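Local coordinates for Ceg4 (Legionella pneumophila subsp. pneumophila, PDB 6AOK), which acts as a HAD-like phosphotyrosine phosphatase, an effector that attenuates activation of eukaryotic MAPK pathways, this chain being its magnesium-binding phosphatase domain, at residues A[34-39]-A[68-73]; A[111-116]-A[169-174]; A[95-100]-A[199-204]. All coordinates share one frame; numbering follows the deposited sequence.

Interaction 1 (A[34-39]-A[68-73])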
loop_
_atom_site.group_PDB
_atom_site.type_symbol
_atom_site.label_atom_id
_atom_site.label_comp_id
_atom_site.label_asym_id
_atom_site.label_seq_id
_atom_site.Cartn_x
_atom_site.Cartn_y
_atom_site.Cartn_z
ATOM N N THR A 34 14.007 0.235 -13.496
ATOM C CA THR A 34 15.048 1.231 -13.294
ATOM C C THR A 34 16.305 0.582 -12.730
ATOM O O THR A 34 16.249 -0.476 -12.086
ATOM C CB THR A 34 14.573 2.325 -12.323
ATOM O OG1 THR A 34 14.289 1.731 -11.034
ATOM C CG2 THR A 34 13.351 3.007 -12.852
ATOM N N GLU A 35 17.450 1.278 -12.892
ATOM C CA GLU A 35 18.665 0.758 -12.263
ATOM C C GLU A 35 18.464 0.629 -10.763
ATOM O O GLU A 35 18.901 -0.356 -10.166
ATOM C CB GLU A 35 19.886 1.630 -12.531
ATOM C CG GLU A 35 20.321 1.694 -13.966
ATOM C CD GLU A 35 20.799 0.349 -14.500
ATOM O OE1 GLU A 35 21.343 -0.472 -13.749
ATOM O OE2 GLU A 35 20.601 0.118 -15.695
ATOM N N PHE A 36 17.779 1.597 -10.139
ATOM C CA PHE A 36 17.647 1.557 -8.688
ATOM C C PHE A 36 16.907 0.316 -8.223
ATOM O O PHE A 36 17.400 -0.416 -7.377
ATOM C CB PHE A 36 16.958 2.808 -8.141
ATOM C CG PHE A 36 16.724 2.707 -6.659
ATOM C CD1 PHE A 36 17.808 2.589 -5.783
ATOM C CD2 PHE A 36 15.441 2.638 -6.153
ATOM C CE1 PHE A 36 17.596 2.466 -4.402
ATOM C CE2 PHE A 36 15.204 2.514 -4.754
ATOM C CZ PHE A 36 16.282 2.434 -3.892
ATOM N N TYR A 37 15.736 0.039 -8.784
ATOM C CA TYR A 37 15.022 -1.169 -8.382
ATOM C C TYR A 37 15.845 -2.424 -8.677
ATOM O O TYR A 37 15.910 -3.366 -7.861
ATOM C CB TYR A 37 13.698 -1.229 -9.121
ATOM C CG TYR A 37 12.770 -2.320 -8.660
ATOM C CD1 TYR A 37 12.909 -3.633 -9.126
ATOM C CD2 TYR A 37 11.756 -2.032 -7.760
ATOM C CE1 TYR A 37 12.034 -4.632 -8.679
ATOM C CE2 TYR A 37 10.873 -3.006 -7.322
ATOM C CZ TYR A 37 11.018 -4.292 -7.773
ATOM O OH TYR A 37 10.156 -5.263 -7.315
ATOM N N GLN A 38 16.446 -2.474 -9.852
ATOM C CA GLN A 38 17.209 -3.666 -10.232
ATOM C C GLN A 38 18.402 -3.866 -9.316
ATOM O O GLN A 38 18.825 -5.013 -9.079
ATOM C CB GLN A 38 17.665 -3.547 -11.698
ATOM C CG GLN A 38 16.429 -3.639 -12.658
ATOM C CD GLN A 38 15.951 -5.067 -12.826
ATOM O OE1 GLN A 38 16.745 -6.016 -12.890
ATOM N NE2 GLN A 38 14.690 -5.221 -12.983
ATOM N N SER A 39 18.973 -2.773 -8.795
ATOM C CA SER A 39 20.098 -2.881 -7.854
ATOM C C SER A 39 19.708 -3.549 -6.545
ATOM O O SER A 39 20.598 -3.983 -5.782
ATOM C CB SER A 39 20.693 -1.483 -7.566
ATOM O OG SER A 39 19.867 -0.730 -6.629
ATOM N N GLU A 68 19.289 4.368 1.532
ATOM C CA GLU A 68 20.011 5.480 2.154
ATOM C C GLU A 68 21.117 6.023 1.238
ATOM O O GLU A 68 21.439 7.215 1.290
ATOM C CB GLU A 68 20.594 5.046 3.513
ATOM C CG GLU A 68 19.530 4.794 4.577
ATOM C CD GLU A 68 20.106 4.335 5.912
ATOM O OE1 GLU A 68 21.334 4.128 5.978
ATOM O OE2 GLU A 68 19.330 4.175 6.884
ATOM N N ALA A 69 21.763 5.175 0.458
ATOM C CA ALA A 69 22.787 5.668 -0.475
ATOM C C ALA A 69 22.170 6.579 -1.534
ATOM O O ALA A 69 22.764 7.593 -1.934
ATOM C CB ALA A 69 23.496 4.505 -1.172
ATOM N N LYS A 70 20.958 6.253 -1.958
ATOM C CA LYS A 70 20.281 7.013 -2.997
ATOM C C LYS A 70 19.686 8.302 -2.448
ATOM O O LYS A 70 19.863 9.367 -3.051
ATOM C CB LYS A 70 19.200 6.150 -3.650
ATOM C CG LYS A 70 18.541 6.877 -4.818
ATOM C CD LYS A 70 17.664 5.962 -5.579
ATOM C CE LYS A 70 16.905 6.677 -6.728
ATOM N NZ LYS A 70 17.788 7.366 -7.719
ATOM N N TYR A 71 19.009 8.240 -1.304
ATOM C CA TYR A 71 18.193 9.345 -0.808
ATOM C C TYR A 71 18.726 9.979 0.463
ATOM O O TYR A 71 18.155 10.979 0.921
ATOM C CB TYR A 71 16.751 8.876 -0.550
ATOM C CG TYR A 71 16.000 8.387 -1.770
ATOM C CD1 TYR A 71 15.640 7.050 -1.910
ATOM C CD2 TYR A 71 15.622 9.272 -2.771
ATOM C CE1 TYR A 71 14.977 6.625 -2.982
ATOM C CE2 TYR A 71 14.942 8.835 -3.879
ATOM C CZ TYR A 71 14.615 7.511 -3.978
ATOM O OH TYR A 71 13.927 7.037 -5.074
ATOM N N GLY A 72 19.808 9.440 1.051
ATOM C CA GLY A 72 20.213 9.877 2.353
ATOM C C GLY A 72 19.281 9.305 3.394
ATOM O O GLY A 72 18.358 8.531 3.086
ATOM N N LYS A 73 19.523 9.707 4.646
ATOM C CA LYS A 73 18.740 9.214 5.771
ATOM C C LYS A 73 17.359 9.820 5.738
ATOM O O LYS A 73 17.195 10.998 5.438
ATOM C CB LYS A 73 19.407 9.560 7.105
ATOM C CG LYS A 73 20.264 8.455 7.721
ATOM C CD LYS A 73 21.566 8.316 6.973
ATOM C CE LYS A 73 22.077 6.879 6.948
ATOM N NZ LYS A 73 23.420 6.710 6.245
#

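Interaction 2 (A[111-116]-A[169-174])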
loop_
_atom_site.group_PDB
_atom_site.type_symbol
_atom_site.label_atom_id
_atom_site.label_comp_id
_atom_site.label_asym_id
_atom_site.label_seq_id
_atom_site.Cartn_x
_atom_site.Cartn_y
_atom_site.Cartn_z
ATOM N N VAL A 111 -2.653 -4.316 -2.867
ATOM C CA VAL A 111 -2.873 -5.278 -3.939
ATOM C C VAL A 111 -2.044 -4.809 -5.122
ATOM O O VAL A 111 -2.238 -3.695 -5.613
ATOM C CB VAL A 111 -4.361 -5.352 -4.314
ATOM C CG1 VAL A 111 -4.626 -6.503 -5.258
ATOM C CG2 VAL A 111 -5.293 -5.421 -2.995
ATOM N N THR A 112 -1.130 -5.650 -5.584
ATOM C CA THR A 112 -0.045 -5.089 -6.356
ATOM C C THR A 112 0.486 -6.110 -7.362
ATOM O O THR A 112 0.364 -7.318 -7.165
ATOM C CB THR A 112 1.062 -4.654 -5.362
ATOM O OG1 THR A 112 2.042 -3.951 -6.068
ATOM C CG2 THR A 112 1.714 -5.864 -4.662
ATOM N N LYS A 113 1.118 -5.636 -8.403
ATOM C CA LYS A 113 1.942 -6.516 -9.231
ATOM C C LYS A 113 3.422 -6.357 -8.896
ATOM O O LYS A 113 4.285 -6.946 -9.589
ATOM C CB LYS A 113 1.718 -6.255 -10.723
ATOM C CG LYS A 113 0.286 -6.540 -11.193
ATOM C CD LYS A 113 -0.035 -5.876 -12.548
ATOM C CE LYS A 113 -1.580 -5.783 -12.582
ATOM N NZ LYS A 113 -2.108 -5.167 -13.794
ATOM N N ASN A 114 3.727 -5.531 -7.890
ATOM C CA ASN A 114 5.067 -5.463 -7.297
ATOM C C ASN A 114 5.218 -6.604 -6.289
ATOM O O ASN A 114 4.481 -7.607 -6.345
ATOM C CB ASN A 114 5.301 -4.098 -6.642
ATOM C CG ASN A 114 6.765 -3.671 -6.626
ATOM O OD1 ASN A 114 7.646 -4.451 -6.229
ATOM N ND2 ASN A 114 7.040 -2.402 -7.030
ATOM N N ARG A 115 6.156 -6.496 -5.355
ATOM C CA ARG A 115 6.409 -7.653 -4.512
ATOM C C ARG A 115 6.542 -7.176 -3.085
ATOM O O ARG A 115 6.992 -6.060 -2.828
ATOM C CB ARG A 115 7.676 -8.410 -4.942
ATOM C CG ARG A 115 8.892 -7.505 -5.054
ATOM C CD ARG A 115 9.938 -8.209 -5.859
ATOM N NE ARG A 115 10.508 -9.343 -5.136
ATOM C CZ ARG A 115 11.499 -10.095 -5.601
ATOM N NH1 ARG A 115 12.030 -9.852 -6.817
ATOM N NH2 ARG A 115 11.964 -11.107 -4.846
ATOM N N ALA A 116 6.103 -8.031 -2.153
ATOM C CA ALA A 116 6.145 -7.699 -0.725
ATOM C C ALA A 116 7.535 -7.268 -0.262
ATOM O O ALA A 116 7.654 -6.359 0.576
ATOM C CB ALA A 116 5.671 -8.913 0.091
ATOM N N PRO A 169 -6.929 2.382 -14.406
ATOM C CA PRO A 169 -8.399 2.163 -14.519
ATOM C C PRO A 169 -8.820 0.697 -14.587
ATOM O O PRO A 169 -9.835 0.312 -13.989
ATOM C CB PRO A 169 -8.749 2.895 -15.821
ATOM C CG PRO A 169 -7.683 3.915 -15.972
ATOM C CD PRO A 169 -6.410 3.300 -15.420
ATOM N N THR A 170 -8.084 -0.134 -15.339
ATOM C CA THR A 170 -8.440 -1.551 -15.447
ATOM C C THR A 170 -8.362 -2.246 -14.094
ATOM O O THR A 170 -9.249 -3.042 -13.709
ATOM C CB THR A 170 -7.503 -2.246 -16.457
ATOM O OG1 THR A 170 -7.696 -1.675 -17.750
ATOM C CG2 THR A 170 -7.815 -3.713 -16.553
ATOM N N ASP A 171 -7.288 -1.997 -13.361
ATOM C CA ASP A 171 -7.122 -2.662 -12.071
ATOM C C ASP A 171 -8.106 -2.119 -11.037
ATOM O O ASP A 171 -8.692 -2.892 -10.258
ATOM C CB ASP A 171 -5.679 -2.530 -11.597
ATOM C CG ASP A 171 -4.699 -3.342 -12.474
ATOM O OD1 ASP A 171 -4.899 -4.553 -12.639
ATOM O OD2 ASP A 171 -3.727 -2.764 -12.989
ATOM N N TYR A 172 -8.357 -0.803 -11.058
ATOM C CA TYR A 172 -9.404 -0.231 -10.212
ATOM C C TYR A 172 -10.739 -0.936 -10.445
ATOM O O TYR A 172 -11.414 -1.386 -9.495
ATOM C CB TYR A 172 -9.544 1.271 -10.521
ATOM C CG TYR A 172 -10.669 1.911 -9.728
ATOM C CD1 TYR A 172 -10.442 2.433 -8.462
ATOM C CD2 TYR A 172 -11.949 1.960 -10.229
ATOM C CE1 TYR A 172 -11.462 3.000 -7.744
ATOM C CE2 TYR A 172 -12.969 2.543 -9.529
ATOM C CZ TYR A 172 -12.707 3.074 -8.283
ATOM O OH TYR A 172 -13.745 3.632 -7.563
ATOM N N ALA A 173 -11.089 -1.106 -11.709
ATOM C CA ALA A 173 -12.387 -1.638 -12.097
ATOM C C ALA A 173 -12.559 -3.066 -11.603
ATOM O O ALA A 173 -13.655 -3.443 -11.180
ATOM C CB ALA A 173 -12.544 -1.563 -13.624
ATOM N N GLU A 174 -11.490 -3.870 -11.676
ATOM C CA GLU A 174 -11.464 -5.214 -11.087
ATOM C C GLU A 174 -11.697 -5.215 -9.587
ATOM O O GLU A 174 -12.460 -6.032 -9.079
ATOM C CB GLU A 174 -10.115 -5.890 -11.355
ATOM C CG GLU A 174 -9.892 -6.278 -12.831
ATOM C CD GLU A 174 -8.550 -6.988 -12.983
ATOM O OE1 GLU A 174 -8.036 -7.588 -12.004
ATOM O OE2 GLU A 174 -8.026 -6.971 -14.104
#

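Interaction 3 (A[95-100]-A[199-204])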
loop_
_atom_site.group_PDB
_atom_site.type_symbol
_atom_site.label_atom_id
_atom_site.label_comp_id
_atom_site.label_asym_id
_atom_site.label_seq_id
_atom_site.Cartn_x
_atom_site.Cartn_y
_atom_site.Cartn_z
ATOM N N ALA A 95 1.808 9.849 6.565
ATOM C CA ALA A 95 0.968 10.128 7.728
ATOM C C ALA A 95 -0.293 9.255 7.731
ATOM O O ALA A 95 -0.758 8.807 8.795
ATOM C CB ALA A 95 0.595 11.617 7.777
ATOM N N PHE A 96 -0.889 9.040 6.562
ATOM C CA PHE A 96 -2.056 8.169 6.471
ATOM C C PHE A 96 -1.758 6.758 6.976
ATOM O O PHE A 96 -2.502 6.215 7.815
ATOM C CB PHE A 96 -2.535 8.083 5.030
ATOM C CG PHE A 96 -3.722 7.176 4.839
ATOM C CD1 PHE A 96 -5.012 7.634 5.031
ATOM C CD2 PHE A 96 -3.537 5.847 4.440
ATOM C CE1 PHE A 96 -6.103 6.770 4.805
ATOM C CE2 PHE A 96 -4.587 5.012 4.262
ATOM C CZ PHE A 96 -5.877 5.470 4.426
ATOM N N PHE A 97 -0.673 6.145 6.473
ATOM C CA PHE A 97 -0.333 4.789 6.898
ATOM C C PHE A 97 0.090 4.702 8.354
ATOM O O PHE A 97 -0.209 3.698 9.006
ATOM C CB PHE A 97 0.722 4.205 5.952
ATOM C CG PHE A 97 0.105 3.823 4.664
ATOM C CD1 PHE A 97 -0.709 2.702 4.602
ATOM C CD2 PHE A 97 0.191 4.641 3.557
ATOM C CE1 PHE A 97 -1.374 2.367 3.433
ATOM C CE2 PHE A 97 -0.486 4.321 2.361
ATOM C CZ PHE A 97 -1.278 3.173 2.312
ATOM N N HIS A 98 0.750 5.722 8.916
ATOM C CA HIS A 98 0.970 5.673 10.354
ATOM C C HIS A 98 -0.361 5.628 11.090
ATOM O O HIS A 98 -0.505 4.920 12.085
ATOM C CB HIS A 98 1.794 6.875 10.856
ATOM C CG HIS A 98 3.278 6.728 10.654
ATOM N ND1 HIS A 98 3.991 5.624 11.085
ATOM C CD2 HIS A 98 4.176 7.540 10.039
ATOM C CE1 HIS A 98 5.266 5.767 10.755
ATOM N NE2 HIS A 98 5.409 6.935 10.142
ATOM N N GLU A 99 -1.349 6.372 10.624
ATOM C CA GLU A 99 -2.635 6.322 11.309
ATOM C C GLU A 99 -3.306 4.948 11.144
ATOM O O GLU A 99 -3.788 4.350 12.117
ATOM C CB GLU A 99 -3.541 7.416 10.777
ATOM C CG GLU A 99 -4.899 7.342 11.367
ATOM C CD GLU A 99 -4.915 7.863 12.783
ATOM O OE1 GLU A 99 -4.094 8.751 13.135
ATOM O OE2 GLU A 99 -5.756 7.373 13.552
ATOM N N VAL A 100 -3.356 4.425 9.925
ATOM C CA VAL A 100 -4.193 3.245 9.769
ATOM C C VAL A 100 -3.487 1.973 10.232
ATOM O O VAL A 100 -4.158 0.991 10.588
ATOM C CB VAL A 100 -4.694 3.095 8.322
ATOM C CG1 VAL A 100 -5.664 4.260 7.965
ATOM C CG2 VAL A 100 -3.533 2.998 7.314
ATOM N N PHE A 199 -3.636 11.523 -5.584
ATOM C CA PHE A 199 -4.445 11.017 -4.480
ATOM C C PHE A 199 -4.315 11.954 -3.269
ATOM O O PHE A 199 -3.195 12.307 -2.874
ATOM C CB PHE A 199 -4.000 9.617 -4.110
ATOM C CG PHE A 199 -4.311 8.590 -5.149
ATOM C CD1 PHE A 199 -3.398 8.331 -6.190
ATOM C CD2 PHE A 199 -5.503 7.911 -5.124
ATOM C CE1 PHE A 199 -3.685 7.349 -7.178
ATOM C CE2 PHE A 199 -5.783 6.946 -6.128
ATOM C CZ PHE A 199 -4.857 6.673 -7.125
ATOM N N GLU A 200 -5.451 12.317 -2.664
ATOM C CA GLU A 200 -5.506 13.276 -1.557
ATOM C C GLU A 200 -5.394 12.517 -0.228
ATOM O O GLU A 200 -6.335 12.414 0.568
ATOM C CB GLU A 200 -6.796 14.084 -1.625
ATOM C CG GLU A 200 -6.922 14.942 -2.872
ATOM C CD GLU A 200 -8.189 15.825 -2.906
ATOM O OE1 GLU A 200 -8.675 16.249 -1.819
ATOM O OE2 GLU A 200 -8.663 16.129 -4.029
ATOM N N TRP A 201 -4.209 11.961 -0.000
ATOM C CA TRP A 201 -4.004 11.150 1.191
ATOM C C TRP A 201 -4.365 11.901 2.462
ATOM O O TRP A 201 -4.811 11.287 3.440
ATOM C CB TRP A 201 -2.548 10.686 1.245
ATOM C CG TRP A 201 -2.258 9.647 0.200
ATOM C CD1 TRP A 201 -1.519 9.818 -0.936
ATOM C CD2 TRP A 201 -2.712 8.280 0.182
ATOM N NE1 TRP A 201 -1.479 8.652 -1.645
ATOM C CE2 TRP A 201 -2.202 7.693 -0.985
ATOM C CE3 TRP A 201 -3.482 7.494 1.062
ATOM C CZ2 TRP A 201 -2.422 6.346 -1.315
ATOM C CZ3 TRP A 201 -3.721 6.147 0.722
ATOM C CH2 TRP A 201 -3.177 5.594 -0.463
ATOM N N SER A 202 -4.183 13.231 2.495
ATOM C CA SER A 202 -4.507 13.894 3.753
ATOM C C SER A 202 -6.019 13.965 3.962
ATOM O O SER A 202 -6.501 13.950 5.115
ATOM C CB SER A 202 -3.882 15.282 3.817
ATOM O OG SER A 202 -4.490 16.116 2.859
ATOM N N GLN A 203 -6.782 14.014 2.871
ATOM C CA GLN A 203 -8.233 13.950 3.004
ATOM C C GLN A 203 -8.693 12.563 3.452
ATOM O O GLN A 203 -9.615 12.450 4.272
ATOM C CB GLN A 203 -8.901 14.322 1.687
ATOM C CG GLN A 203 -10.427 14.288 1.759
ATOM C CD GLN A 203 -11.006 15.369 2.700
ATOM O OE1 GLN A 203 -11.730 15.066 3.664
ATOM N NE2 GLN A 203 -10.671 16.626 2.425
ATOM N N TYR A 204 -8.081 11.497 2.914
ATOM C CA TYR A 204 -8.497 10.143 3.303
ATOM C C TYR A 204 -8.174 9.895 4.766
ATOM O O TYR A 204 -8.956 9.261 5.468
ATOM C CB TYR A 204 -7.836 9.058 2.443
ATOM C CG TYR A 204 -7.819 9.375 0.960
ATOM C CD1 TYR A 204 -8.824 10.117 0.373
ATOM C CD2 TYR A 204 -6.783 8.949 0.165
ATOM C CE1 TYR A 204 -8.775 10.445 -0.978
ATOM C CE2 TYR A 204 -6.743 9.247 -1.177
ATOM C CZ TYR A 204 -7.704 9.998 -1.741
ATOM O OH TYR A 204 -7.625 10.321 -3.082
#

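Interaction 1 (A[34-39]-A[68-73])
Phe-36 and Lys-70 make most of this contact, and it is apolar although one partner is a lysine. CD of Lys-70 lies over one face of the Phe-36 ring, 3.6 Å from the ring centroid and 21° off the ring normal, a CH-pi contact. The methylene sits off the middle of the ring, and the atom of Phe-36 closest to Lys-70 CD is CD1, at 3.4 Å. Lys-70 CE lies near Phe-36 CG and CB, while Lys-70 CB approaches the ring at Phe-36 CE1. Phe-36 carries CG opposite its own backbone N (chi1 175°), and Lys-70 does the same before running out straight to CE, which lays the aliphatic chain across the ring.

A second, looser apolar contact joins the two aromatic residues. Phe-36 CE2 stands 4.5 Å from Tyr-71 CE1, at an oblique approach. Lys-70 also packs on Tyr-71 within its own segment: its CG lies over the centre of one face of that ring, so the lysine stem touches both rings.

The bend at chi4 (57°) turns Lys-70 NZ off the chain line; it forms a salt bridge with Asp-84, whose backbone O also bonds Tyr-71 OH. Thr-34 is the N-cap of helix 35-39, its OG1 accepting from Tyr-37 N at 3.2 Å in a nearly straight bond. Ser-39 OG donates to Phe-36 O at 2.6 Å, on the same short helix.

The contact thus sets helix 35-39 against the C-terminal end of helix 60-71, where Gly-72 leaves helical geometry with positive phi. It lies outside the central parallel sheet, between strands 13-17 and 106-111 in sequence, consistent with the cap that C1-type HAD phosphatases insert there; Tyr-71 also packs on Phe-87 and on Tyr-125 of helix 116-125.

Interaction 2 (A[111-116]-A[169-174])
Lys-113 and Asp-171 meet because each side chain starts with CG opposite its own carbonyl carbon (chi1 -63° and -68°), and the lysine then stays extended all the way to NZ. The two come from opposite directions and form a salt bridge within the HAD-like fold, between the loop after strand 106-111 and the first turns of helix 169-180. Lys-113 NZ donates to both carboxylate oxygens of Asp-171, at 3.1 Å from OD1 and 3.0 Å from OD2. Each oxygen uses its syn lone pair, so the ammonium sits in the fork of the carboxylate and grips it almost symmetrically. Lys-113 CE follows closely behind the nitrogen.

Asp-171 is buried; OD2 also takes part in a hydrogen bond with Ser-168 OG, and the side chain packs against Lys-144. Glu-174, one turn farther along the helix, adds negative charge near Lys-113 without meeting its nitrogen.

The magnesium ion, held by Asp-18, Asp-20 and Asp-167, lies about 6 Å from the side chain of Asp-171, and the Lys-113 side chain is about 7 Å from that of Asp-20. The bridge therefore borders the metal site. Asn-114 ND2 bonds Asp-20 OD2, tying the loop to the metal ligand. In HAD phosphatases a loop after a strand of the central sheet carries a threonine or serine that binds phosphate, and the place of Thr-112 is consistent with that role.

The loop itself is shaped by side chains bonding backbone. Thr-112 OG1 accepts from Asn-114 N at 2.9 Å, an ST turn. Asn-114 OD1 accepts from Arg-115 N at 2.7 Å, with the donor in the carbonyl plane on a lone pair but the bond bent to 139° at the hydrogen.

Interaction 3 (A[95-100]-A[199-204])
Trp-201 packs its six-membered ring against Phe-96 and Phe-97 in a buried aromatic cluster. Trp-201 CZ3 lies over one face of Phe-96, 3.7 Å from Phe-96 CD2, with the centroids 5.2 Å apart and the planes at 55°. Phe-97 comes over a face of the indole, its CE2 4.1 Å from Trp-201 CZ3. Phe-96 CE1 touches Tyr-204 CB at 3.7 Å, and Tyr-204 O lies in plane at the Phe-96 ring edge.

With CG trans to its backbone N (chi1 179°), the Phe-96 ring lies between Trp-201 on one face and Val-100 CG1 on the opposite one. Tyr-204 turns its ring back along its own segment, where Glu-200 O sits over the ring centre and Glu-200 N bonds Tyr-204 OH at 3.0 Å.

Farther out, Trp-201 NE1 bonds the carbonyl of Thr-22, and Phe-97 meets Phe-123 edge-to-face. Trp-201 and Tyr-204 touch Leu-165 of strand 161-165, and Phe-97 and Val-100 touch Val-108 of strand 106-111. Helices 91-100 and 201-211 therefore pack together on the central parallel sheet of an alpha/beta HAD-like fold, next to the strand-end loop of its DxDx(T/V) motif.

How the interactions relate
From the N terminus, interaction 1 closes first, bringing helix 35-39 to the end of helix 60-71 across a largely irregular region after strand 13-17. Interaction 3 opens next, on helix 91-100, and closes last, at the start of helix 201-211, so the loop it closes includes four of the five strands of the sheet. Interaction 2 is nested inside that loop, joining the turn after strand 106-111 to helix 169-180; their centres lie on opposite sides of the chain's centre. Interactions 1 and 2 are in series yet touch through Tyr-37 OH and Asn-114 OD1, 2.9 Å apart, a probable hydrogen bond linking helix 35-39 to the loop beside the magnesium site. Interaction 3 touches neither.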